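Local coordinates for protein Cfl (Pectobacterium brasiliense, PDB 7A9J) that probably activates carboxylic acids such as coronafacic acid with ATP for amide formation, as a ligase of the AMP-binding enzyme family, at residues R29-A32 with L33-K37; E132-Q135 with E136-C140; E396-P399 with S400-L404; I440-T443 with L444-A448. The protein carries 1 engineered substitution. All coordinates share one frame; numbering follows the deposited sequence.

Interaction 1: R29-A32 with L33-K37; sequences RKHA and LLHSK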
loop_
_atom_site.group_PDB
_atom_site.type_symbol
_atom_site.label_atom_id
_atom_site.label_comp_id
_atom_site.label_asym_id
_atom_site.label_seq_id
_atom_site.Cartn_x
_atom_site.Cartn_y
_atom_site.Cartn_z
ATOM N N ARG A 29 -7.011 23.522 -4.177
ATOM C CA ARG A 29 -6.921 24.928 -4.600
ATOM C C ARG A 29 -7.198 25.847 -3.429
ATOM O O ARG A 29 -6.456 26.822 -3.183
ATOM C CB ARG A 29 -7.948 25.185 -5.696
ATOM C CG ARG A 29 -7.863 26.720 -6.198
ATOM C CD ARG A 29 -8.927 26.928 -7.295
ATOM N NE ARG A 29 -9.072 28.393 -7.488
ATOM C CZ ARG A 29 -9.719 29.186 -6.639
ATOM N NH1 ARG A 29 -10.297 28.681 -5.550
ATOM N NH2 ARG A 29 -9.814 30.491 -6.893
ATOM N N LYS A 30 -8.292 25.569 -2.730
ATOM C CA LYS A 30 -8.697 26.387 -1.601
ATOM C C LYS A 30 -7.557 26.467 -0.603
ATOM O O LYS A 30 -7.124 27.561 -0.222
ATOM C CB LYS A 30 -9.958 25.825 -0.965
ATOM C CG LYS A 30 -10.506 26.686 0.172
ATOM C CD LYS A 30 -11.560 25.923 0.960
ATOM C CE LYS A 30 -12.011 26.739 2.174
ATOM N NZ LYS A 30 -13.238 26.148 2.758
ATOM N N HIS A 31 -6.971 25.315 -0.266
ATOM C CA HIS A 31 -5.850 25.352 0.657
ATOM C C HIS A 31 -4.633 26.072 0.084
ATOM O O HIS A 31 -3.981 26.863 0.783
ATOM C CB HIS A 31 -5.465 23.957 1.088
ATOM C CG HIS A 31 -4.462 23.984 2.190
ATOM N ND1 HIS A 31 -4.831 24.029 3.516
ATOM C CD2 HIS A 31 -3.113 24.111 2.170
ATOM C CE1 HIS A 31 -3.750 24.144 4.269
ATOM N NE2 HIS A 31 -2.695 24.207 3.480
ATOM N N ALA A 32 -4.295 25.827 -1.174
ATOM C CA ALA A 32 -3.154 26.529 -1.722
ATOM C C ALA A 32 -3.363 28.044 -1.673
ATOM O O ALA A 32 -2.415 28.806 -1.450
ATOM C CB ALA A 32 -2.893 26.065 -3.157
ATOM N N LEU A 33 -4.588 28.511 -1.893
ATOM C CA LEU A 33 -4.753 29.960 -1.992
ATOM C C LEU A 33 -4.726 30.629 -0.633
ATOM O O LEU A 33 -4.512 31.847 -0.544
ATOM C CB LEU A 33 -6.036 30.292 -2.740
ATOM C CG LEU A 33 -5.782 30.049 -4.218
ATOM C CD1 LEU A 33 -7.084 30.233 -4.912
ATOM C CD2 LEU A 33 -4.686 30.968 -4.839
ATOM N N LEU A 34 -4.900 29.859 0.419
ATOM C CA LEU A 34 -4.915 30.373 1.775
ATOM C C LEU A 34 -3.611 30.095 2.501
ATOM O O LEU A 34 -3.411 30.619 3.595
ATOM C CB LEU A 34 -6.091 29.754 2.560
ATOM C CG LEU A 34 -7.491 30.034 1.970
ATOM C CD1 LEU A 34 -8.609 29.216 2.648
ATOM C CD2 LEU A 34 -7.808 31.549 1.968
ATOM N N HIS A 35 -2.723 29.298 1.913
ATOM C CA HIS A 35 -1.455 28.918 2.533
ATOM C C HIS A 35 -0.356 28.936 1.490
ATOM O O HIS A 35 0.513 28.057 1.444
ATOM C CB HIS A 35 -1.583 27.554 3.184
ATOM C CG HIS A 35 -2.523 27.561 4.341
ATOM N ND1 HIS A 35 -3.893 27.479 4.188
ATOM C CD2 HIS A 35 -2.298 27.691 5.670
ATOM C CE1 HIS A 35 -4.469 27.533 5.376
ATOM N NE2 HIS A 35 -3.524 27.664 6.293
ATOM N N SER A 36 -0.375 30.006 0.698
ATOM C CA SER A 36 0.351 30.064 -0.560
ATOM C C SER A 36 1.833 29.788 -0.385
ATOM O O SER A 36 2.440 29.136 -1.242
ATOM C CB SER A 36 0.145 31.441 -1.199
ATOM O OG SER A 36 -1.207 31.539 -1.580
ATOM N N LYS A 37 2.458 30.350 0.670
ATOM C CA LYS A 37 3.911 30.370 0.747
ATOM C C LYS A 37 4.488 29.096 1.303
ATOM O O LYS A 37 5.709 28.886 1.238
ATOM C CB LYS A 37 4.392 31.543 1.643
ATOM C CG LYS A 37 3.830 32.900 1.247
ATOM C CD LYS A 37 4.374 34.010 2.166
ATOM C CE LYS A 37 4.190 33.653 3.654
ATOM N NZ LYS A 37 4.649 34.732 4.608
#

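Interaction 2: E132-Q135 with E136-C140; sequences ETKQ and EIESC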
loop_
_atom_site.group_PDB
_atom_site.type_symbol
_atom_site.label_atom_id
_atom_site.label_comp_id
_atom_site.label_asym_id
_atom_site.label_seq_id
_atom_site.Cartn_x
_atom_site.Cartn_y
_atom_site.Cartn_z
ATOM N N GLU A 132 11.955 3.163 -22.112
ATOM C CA GLU A 132 11.883 1.706 -21.914
ATOM C C GLU A 132 10.713 1.083 -22.676
ATOM O O GLU A 132 10.644 -0.151 -22.831
ATOM C CB GLU A 132 11.701 1.432 -20.411
ATOM C CG GLU A 132 13.000 1.452 -19.613
ATOM C CD GLU A 132 12.784 1.560 -18.086
ATOM O OE1 GLU A 132 11.618 1.563 -17.589
ATOM O OE2 GLU A 132 13.810 1.643 -17.368
ATOM N N THR A 133 9.774 1.914 -23.117
ATOM C CA THR A 133 8.466 1.502 -23.616
ATOM C C THR A 133 8.123 2.180 -24.940
ATOM O O THR A 133 6.951 2.216 -25.327
ATOM C CB THR A 133 7.401 1.852 -22.576
ATOM O OG1 THR A 133 7.935 1.636 -21.268
ATOM C CG2 THR A 133 6.202 0.911 -22.724
ATOM N N LYS A 134 9.113 2.756 -25.612
ATOM C CA LYS A 134 8.830 3.755 -26.640
ATOM C C LYS A 134 8.044 3.158 -27.808
ATOM O O LYS A 134 7.043 3.724 -28.265
ATOM C CB LYS A 134 10.152 4.339 -27.162
ATOM C CG LYS A 134 9.906 5.419 -28.250
ATOM C CD LYS A 134 11.117 6.272 -28.440
ATOM C CE LYS A 134 10.887 7.303 -29.570
ATOM N NZ LYS A 134 10.730 6.763 -30.954
ATOM N N GLN A 135 8.509 2.032 -28.329
ATOM C CA GLN A 135 7.868 1.460 -29.508
ATOM C C GLN A 135 6.434 1.058 -29.192
ATOM O O GLN A 135 5.516 1.307 -29.983
ATOM C CB GLN A 135 8.678 0.269 -30.002
ATOM C CG GLN A 135 9.952 0.708 -30.704
ATOM C CD GLN A 135 10.813 -0.461 -31.112
ATOM O OE1 GLN A 135 10.532 -1.610 -30.738
ATOM N NE2 GLN A 135 11.866 -0.186 -31.895
ATOM N N GLU A 136 6.221 0.497 -28.005
ATOM C CA GLU A 136 4.878 0.098 -27.589
ATOM C C GLU A 136 3.965 1.310 -27.448
ATOM O O GLU A 136 2.854 1.338 -27.983
ATOM C CB GLU A 136 4.956 -0.699 -26.274
ATOM C CG GLU A 136 5.681 -2.057 -26.393
ATOM C CD GLU A 136 7.224 -1.961 -26.451
ATOM O OE1 GLU A 136 7.788 -0.843 -26.274
ATOM O OE2 GLU A 136 7.876 -3.001 -26.668
ATOM N N ILE A 137 4.422 2.341 -26.751
ATOM C CA ILE A 137 3.564 3.506 -26.550
ATOM C C ILE A 137 3.227 4.137 -27.902
ATOM O O ILE A 137 2.057 4.385 -28.229
ATOM C CB ILE A 137 4.242 4.496 -25.596
ATOM C CG1 ILE A 137 4.240 3.972 -24.157
ATOM C CG2 ILE A 137 3.458 5.877 -25.599
ATOM C CD1 ILE A 137 5.387 4.574 -23.362
ATOM N N GLU A 138 4.231 4.298 -28.747
ATOM C CA GLU A 138 4.011 5.002 -30.003
ATOM C C GLU A 138 3.228 4.188 -31.009
ATOM O O GLU A 138 2.794 4.750 -32.021
ATOM C CB GLU A 138 5.348 5.453 -30.598
ATOM C CG GLU A 138 5.967 6.532 -29.703
ATOM C CD GLU A 138 7.254 7.173 -30.262
ATOM O OE1 GLU A 138 8.042 6.486 -30.975
ATOM O OE2 GLU A 138 7.484 8.387 -29.973
ATOM N N SER A 139 3.034 2.896 -30.766
ATOM C CA SER A 139 2.218 2.091 -31.658
ATOM C C SER A 139 0.757 2.009 -31.200
ATOM O O SER A 139 -0.036 1.298 -31.833
ATOM C CB SER A 139 2.820 0.686 -31.784
ATOM O OG SER A 139 2.685 -0.008 -30.550
ATOM N N CYS A 140 0.381 2.738 -30.146
ATOM C CA CYS A 140 -1.002 2.810 -29.660
ATOM C C CYS A 140 -1.737 3.888 -30.447
ATOM O O CYS A 140 -1.647 5.073 -30.130
ATOM C CB CYS A 140 -1.036 3.101 -28.167
ATOM S SG CYS A 140 -0.443 1.720 -27.126
#

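Interaction 3: E396-P399 with S400-L404; sequences ELFP and SDRWL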
loop_
_atom_site.group_PDB
_atom_site.type_symbol
_atom_site.label_atom_id
_atom_site.label_comp_id
_atom_site.label_asym_id
_atom_site.label_seq_id
_atom_site.Cartn_x
_atom_site.Cartn_y
_atom_site.Cartn_z
ATOM N N GLU A 396 -18.739 -2.254 -15.871
ATOM C CA GLU A 396 -19.603 -3.184 -15.160
ATOM C C GLU A 396 -19.886 -2.573 -13.796
ATOM O O GLU A 396 -18.978 -2.453 -12.968
ATOM C CB GLU A 396 -18.943 -4.554 -15.045
ATOM C CG GLU A 396 -18.438 -5.116 -16.360
ATOM C CD GLU A 396 -17.868 -6.517 -16.204
ATOM O OE1 GLU A 396 -18.654 -7.480 -16.281
ATOM O OE2 GLU A 396 -16.645 -6.656 -15.979
ATOM N N LEU A 397 -21.138 -2.192 -13.553
ATOM C CA LEU A 397 -21.448 -1.361 -12.400
ATOM C C LEU A 397 -21.495 -2.179 -11.116
ATOM O O LEU A 397 -21.879 -3.354 -11.106
ATOM C CB LEU A 397 -22.769 -0.626 -12.617
ATOM C CG LEU A 397 -22.679 0.496 -13.657
ATOM C CD1 LEU A 397 -24.065 1.057 -13.923
ATOM C CD2 LEU A 397 -21.730 1.604 -13.208
ATOM N N PHE A 398 -21.071 -1.537 -10.027
ATOM C CA PHE A 398 -21.078 -2.141 -8.705
ATOM C C PHE A 398 -22.384 -1.806 -8.000
ATOM O O PHE A 398 -22.699 -0.618 -7.847
ATOM C CB PHE A 398 -19.915 -1.617 -7.869
ATOM C CG PHE A 398 -18.616 -2.340 -8.090
ATOM C CD1 PHE A 398 -18.582 -3.714 -8.281
ATOM C CD2 PHE A 398 -17.422 -1.641 -8.100
ATOM C CE1 PHE A 398 -17.377 -4.371 -8.473
ATOM C CE2 PHE A 398 -16.207 -2.294 -8.295
ATOM C CZ PHE A 398 -16.186 -3.660 -8.478
ATOM N N PRO A 399 -23.160 -2.791 -7.547
ATOM C CA PRO A 399 -24.270 -2.476 -6.633
ATOM C C PRO A 399 -23.723 -1.851 -5.357
ATOM O O PRO A 399 -22.917 -2.457 -4.651
ATOM C CB PRO A 399 -24.921 -3.841 -6.382
ATOM C CG PRO A 399 -23.872 -4.852 -6.742
ATOM C CD PRO A 399 -23.053 -4.236 -7.827
ATOM N N SER A 400 -24.152 -0.615 -5.069
ATOM C CA SER A 400 -23.530 0.157 -3.992
ATOM C C SER A 400 -23.683 -0.506 -2.625
ATOM O O SER A 400 -23.025 -0.083 -1.666
ATOM C CB SER A 400 -24.094 1.593 -3.953
ATOM O OG SER A 400 -25.366 1.660 -3.325
ATOM N N ASP A 401 -24.505 -1.546 -2.517
ATOM C CA ASP A 401 -24.679 -2.254 -1.263
ATOM C C ASP A 401 -23.785 -3.483 -1.142
ATOM O O ASP A 401 -23.801 -4.128 -0.092
ATOM C CB ASP A 401 -26.153 -2.653 -1.089
ATOM C CG ASP A 401 -26.709 -3.459 -2.275
ATOM O OD1 ASP A 401 -25.934 -3.947 -3.134
ATOM O OD2 ASP A 401 -27.949 -3.599 -2.338
ATOM N N ARG A 402 -23.000 -3.807 -2.169
ATOM C CA ARG A 402 -22.222 -5.043 -2.170
ATOM C C ARG A 402 -21.238 -5.088 -0.998
ATOM O O ARG A 402 -20.672 -4.063 -0.600
ATOM C CB ARG A 402 -21.457 -5.170 -3.490
ATOM C CG ARG A 402 -20.458 -4.042 -3.702
ATOM C CD ARG A 402 -19.766 -4.100 -5.059
ATOM N NE ARG A 402 -19.097 -5.381 -5.280
ATOM C CZ ARG A 402 -17.863 -5.678 -4.866
ATOM N NH1 ARG A 402 -17.132 -4.787 -4.193
ATOM N NH2 ARG A 402 -17.359 -6.880 -5.125
ATOM N N TRP A 403 -21.064 -6.284 -0.431
ATOM C CA TRP A 403 -20.007 -6.591 0.532
ATOM C C TRP A 403 -18.823 -7.223 -0.193
ATOM O O TRP A 403 -19.008 -8.084 -1.053
ATOM C CB TRP A 403 -20.516 -7.562 1.602
ATOM C CG TRP A 403 -21.573 -6.940 2.461
ATOM C CD1 TRP A 403 -22.921 -6.922 2.230
ATOM C CD2 TRP A 403 -21.365 -6.214 3.675
ATOM N NE1 TRP A 403 -23.564 -6.232 3.240
ATOM C CE2 TRP A 403 -22.626 -5.783 4.136
ATOM C CE3 TRP A 403 -20.229 -5.882 4.418
ATOM C CZ2 TRP A 403 -22.781 -5.038 5.307
ATOM C CZ3 TRP A 403 -20.391 -5.152 5.595
ATOM C CH2 TRP A 403 -21.654 -4.734 6.017
ATOM N N LEU A 404 -17.611 -6.837 0.179
ATOM C CA LEU A 404 -16.410 -7.475 -0.349
ATOM C C LEU A 404 -15.926 -8.542 0.634
ATOM O O LEU A 404 -15.654 -8.224 1.794
ATOM C CB LEU A 404 -15.301 -6.450 -0.572
ATOM C CG LEU A 404 -14.019 -7.003 -1.209
ATOM C CD1 LEU A 404 -13.373 -5.960 -2.103
ATOM C CD2 LEU A 404 -13.021 -7.460 -0.151
#

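Interaction 4: I440-T443 with L444-A448; sequences IENT and LIQHA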
loop_
_atom_site.group_PDB
_atom_site.type_symbol
_atom_site.label_atom_id
_atom_site.label_comp_id
_atom_site.label_asym_id
_atom_site.label_seq_id
_atom_site.Cartn_x
_atom_site.Cartn_y
_atom_site.Cartn_z
ATOM N N ILE A 440 -0.639 -19.197 16.534
ATOM C CA ILE A 440 0.381 -20.025 17.167
ATOM C C ILE A 440 1.757 -19.408 16.989
ATOM O O ILE A 440 2.570 -19.404 17.925
ATOM C CB ILE A 440 0.360 -21.452 16.599
ATOM C CG1 ILE A 440 -1.005 -22.092 16.806
ATOM C CG2 ILE A 440 1.465 -22.292 17.278
ATOM C CD1 ILE A 440 -1.146 -23.406 16.078
ATOM N N GLU A 441 2.052 -18.929 15.771
ATOM C CA GLU A 441 3.324 -18.255 15.495
ATOM C C GLU A 441 3.533 -17.081 16.430
ATOM O O GLU A 441 4.639 -16.880 16.953
ATOM C CB GLU A 441 3.360 -17.769 14.037
ATOM C CG GLU A 441 3.460 -18.889 12.993
ATOM C CD GLU A 441 2.929 -18.486 11.617
ATOM O OE1 GLU A 441 2.782 -17.251 11.315
ATOM O OE2 GLU A 441 2.720 -19.395 10.805
ATOM N N ASN A 442 2.478 -16.298 16.672
ATOM C CA ASN A 442 2.636 -15.139 17.541
ATOM C C ASN A 442 3.036 -15.552 18.948
ATOM O O ASN A 442 3.862 -14.897 19.578
ATOM C CB ASN A 442 1.360 -14.300 17.578
ATOM C CG ASN A 442 1.495 -13.098 18.505
ATOM O OD1 ASN A 442 2.254 -12.156 18.227
ATOM N ND2 ASN A 442 0.780 -13.134 19.624
ATOM N N THR A 443 2.492 -16.662 19.441
ATOM C CA THR A 443 2.874 -17.154 20.758
ATOM C C THR A 443 4.324 -17.624 20.769
ATOM O O THR A 443 5.083 -17.308 21.687
ATOM C CB THR A 443 1.933 -18.294 21.162
ATOM O OG1 THR A 443 0.606 -17.770 21.269
ATOM C CG2 THR A 443 2.371 -18.888 22.510
ATOM N N LEU A 444 4.709 -18.403 19.754
ATOM C CA LEU A 444 6.039 -19.006 19.715
ATOM C C LEU A 444 7.127 -17.952 19.745
ATOM O O LEU A 444 8.079 -18.040 20.532
ATOM C CB LEU A 444 6.177 -19.868 18.455
ATOM C CG LEU A 444 5.437 -21.200 18.499
ATOM C CD1 LEU A 444 5.394 -21.801 17.114
ATOM C CD2 LEU A 444 6.081 -22.163 19.503
ATOM N N ILE A 445 6.999 -16.932 18.900
ATOM C CA ILE A 445 8.063 -15.946 18.789
ATOM C C ILE A 445 8.265 -15.117 20.079
ATOM O O ILE A 445 9.332 -14.514 20.263
ATOM C CB ILE A 445 7.786 -15.062 17.553
ATOM C CG1 ILE A 445 9.058 -14.328 17.120
ATOM C CG2 ILE A 445 6.704 -14.041 17.866
ATOM C CD1 ILE A 445 8.835 -13.350 15.988
ATOM N N GLN A 446 7.293 -15.089 21.002
ATOM C CA GLN A 446 7.512 -14.389 22.265
ATOM C C GLN A 446 8.612 -15.039 23.089
ATOM O O GLN A 446 9.229 -14.367 23.932
ATOM C CB GLN A 446 6.224 -14.333 23.097
ATOM C CG GLN A 446 5.052 -13.687 22.397
ATOM C CD GLN A 446 5.461 -12.425 21.671
ATOM O OE1 GLN A 446 6.140 -11.562 22.240
ATOM N NE2 GLN A 446 5.107 -12.340 20.390
ATOM N N HIS A 447 8.865 -16.331 22.876
ATOM C CA HIS A 447 9.934 -16.989 23.607
ATOM C C HIS A 447 11.270 -16.343 23.263
ATOM O O HIS A 447 11.528 -15.981 22.109
ATOM C CB HIS A 447 9.953 -18.481 23.290
ATOM C CG HIS A 447 10.583 -19.290 24.369
ATOM N ND1 HIS A 447 11.938 -19.547 24.409
ATOM C CD2 HIS A 447 10.058 -19.849 25.484
ATOM C CE1 HIS A 447 12.213 -20.264 25.484
ATOM N NE2 HIS A 447 11.092 -20.460 26.155
ATOM N N ALA A 448 12.106 -16.157 24.289
ATOM C CA ALA A 448 13.397 -15.506 24.093
ATOM C C ALA A 448 14.315 -16.314 23.178
ATOM O O ALA A 448 15.117 -15.735 22.434
ATOM C CB ALA A 448 14.069 -15.274 25.444
#

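Interaction 1: R29-A32 with L33-K37
The imidazoles of His31 and His35 lie almost flat on one another in an offset stack, with planes at 3° and centroids 4.1 Å apart. They are displaced so that each presents a rim atom to the other's face: His31 CE1 and His35 ND1 are 3.3 Å apart. At the edge of the His35 ring, in its plane, sits His31 O, to which His35 ND1 gives a weak hydrogen bond of 3.5 Å. Face and edge contacts together would restrain the rotation of this ring. With CG trans to its own N (chi1 -171°), His31 sets its ring beside its own carbonyl carbon, where it can meet His35. Two residues earlier on each side, the Arg29 guanidinium has Leu33 CD1 over its centre, 3.3 Å from CZ. Past the final helical turn, Ser36 OG donates to Ala32 O at 3.0 Å, in the carbonyl plane, which ties the departing chain back to the helix. All this lies at the C-terminal end of helix 24-34, on the surface. Helix 50-66 packs alongside: the Phe50 ring meets His31 at a steep angle and also touches Ala32, Leu54 receives Arg29 and Leu33, and the Ser36 backbone is hydrogen-bonded to that of Tyr51.

Interaction 2: E132-Q135 with E136-C140
Lys134 runs out extended, CG opposite its backbone N, and turns only at its last torsion (chi4 -66°), which brings NZ round to Glu138, one turn further on. The glutamate comes to meet it, its CG opposite its own carbonyl carbon and the chain straight beyond. The result is an i to i+4 salt bridge, NZ of Lys134 to OE1 of Glu138 at 2.7 Å; the ammonium approaches on the syn side of the carboxylate, 28° out of its plane. The lysine's CE packs against the same oxygen, Glu138 OE1, at 3.3 Å.

On another side of this helix Ile137 reaches back over Thr133, and its CD1 is pressed tightly against Thr133 CB at 3.5 Å. Beneath them the N-H of Ile137 donates to Thr133 O at 2.9 Å, nearly straight at 169°. Thr133 holds the N-cap position, yet its hydroxyl is spent on Arg129 O and does not cap. At the far end Ser139 grips Glu136 O twice from one face of its plane, with OG at 2.9 Å and N at 3.2 Å.

Helix 134-138 and its N-cap touch helix 108-117, where Ala108 and Val111 receive Thr133, and helix 127-132, where Phe130 meets Ile137 and Glu138. Through Thr160 OG1, the other Glu138 oxygen OE2 bonds to the outermost strand, 160-162, of the five-stranded parallel sheet.

Interaction 3: E396-P399 with S400-L404
Phe398 lays one face of its ring against the end of Arg402, four residues on. The overlap is lopsided: Phe398 CD1 is 3.5 Å from Arg402 CD and equally close to NE, while CZ stands 4.4 Å from the ring centroid. This is a cation-pi contact, off-centre because CZ lies 32° off the ring normal, and the guanidinium, tilted against the ring plane, leans over the CD1-CE1 side. Two bends deliver it there. CG of Arg402 falls between its backbone N and carbonyl carbon (chi1 62°), which carries the chain back across Pro399 O, and a second kink at chi3 lets NE follow the ring.

The backbone makes this possible by folding into a type I beta turn from Pro399 to Arg402. Its closing hydrogen bond, Arg402 N to Pro399 O, is 2.8 Å long and fairly straight at 165°. The proline ring packs loosely on the arginine stem, CG to CB at 4.1 Å, and Asp401 OD1 comes to 3.4 Å from Pro399 CB.

The turn links strand 395-397 to strand 404-406 on the surface, with the Phe398 side chain about 12 Å from the bound indene-carboxylic acid. Lys385 binds Ser400 O and Arg381 binds Asp401 O, so two cationic side chains hold turn carbonyls. Chemically, the pi face offers Arg402 a modest electrostatic attraction plus the dispersion of its methylene, and being off-centre it probably owes more to the latter.

Interaction 4: I440-T443 with L444-A448
Gln446, by the C-terminal part of helix 437-445 in the C-terminal domain of this AMP-binding enzyme, folds back and bonds to the preceding turn. Its CB passes Thr443 O at 3.5 Å. Then CG comes to 3.3 Å from Asn442 O, and the bend at chi2 (-44°) turns the amide inward, so that NE2 donates to that same Asn442 O at 3.0 Å. The bond is 159° at the hydrogen, and the acceptor lies within 6° of the amide plane. The side chain thus supplies the i+4 donor to Asn442 O, while the backbone N of Gln446 bonds one residue further on, to Thr443 O. The amides of Asn442 and Gln446 come close without stacking.

Both side chains also face the large domain: Gln320 of helix 316-326 takes a hydrogen bond from Gln446 NE2, and Asn353 O takes one from Asn442 ND2. Glu441 has its own partners, Arg517 by a salt bridge and the backbone N of Val455.

On the buried side Ile440 and Leu444 lie side by side, pointing the same way against strand 450-460. Leu444 also meets Ile484 of helix 481-491. Between the pair, Ile440 CG2 touches Leu444 CD1 at 4.0 Å.

How the interactions relate
Along the chain the four contacts come in series, each local to a helix or turn, and none touches another. Interactions 1 and 2 both belong to the large AMP-binding part of the enzyme, yet their centres are 38 Å apart, at the C-terminal end of helix 24-34 and over the whole short helix 134-138. Interaction 3, with its centre 35 Å from that of interaction 2, starts in the edge strand 395-397 of a four-stranded antiparallel sheet and runs into the turn after it. Interaction 4 belongs to the C-terminal domain, across the chain's centre from interactions 1 and 2, with centres 50 and 51 Å away. It also reaches across to residues of the large domain, and these bonds probably help to hold the domain arrangement seen in this crystal.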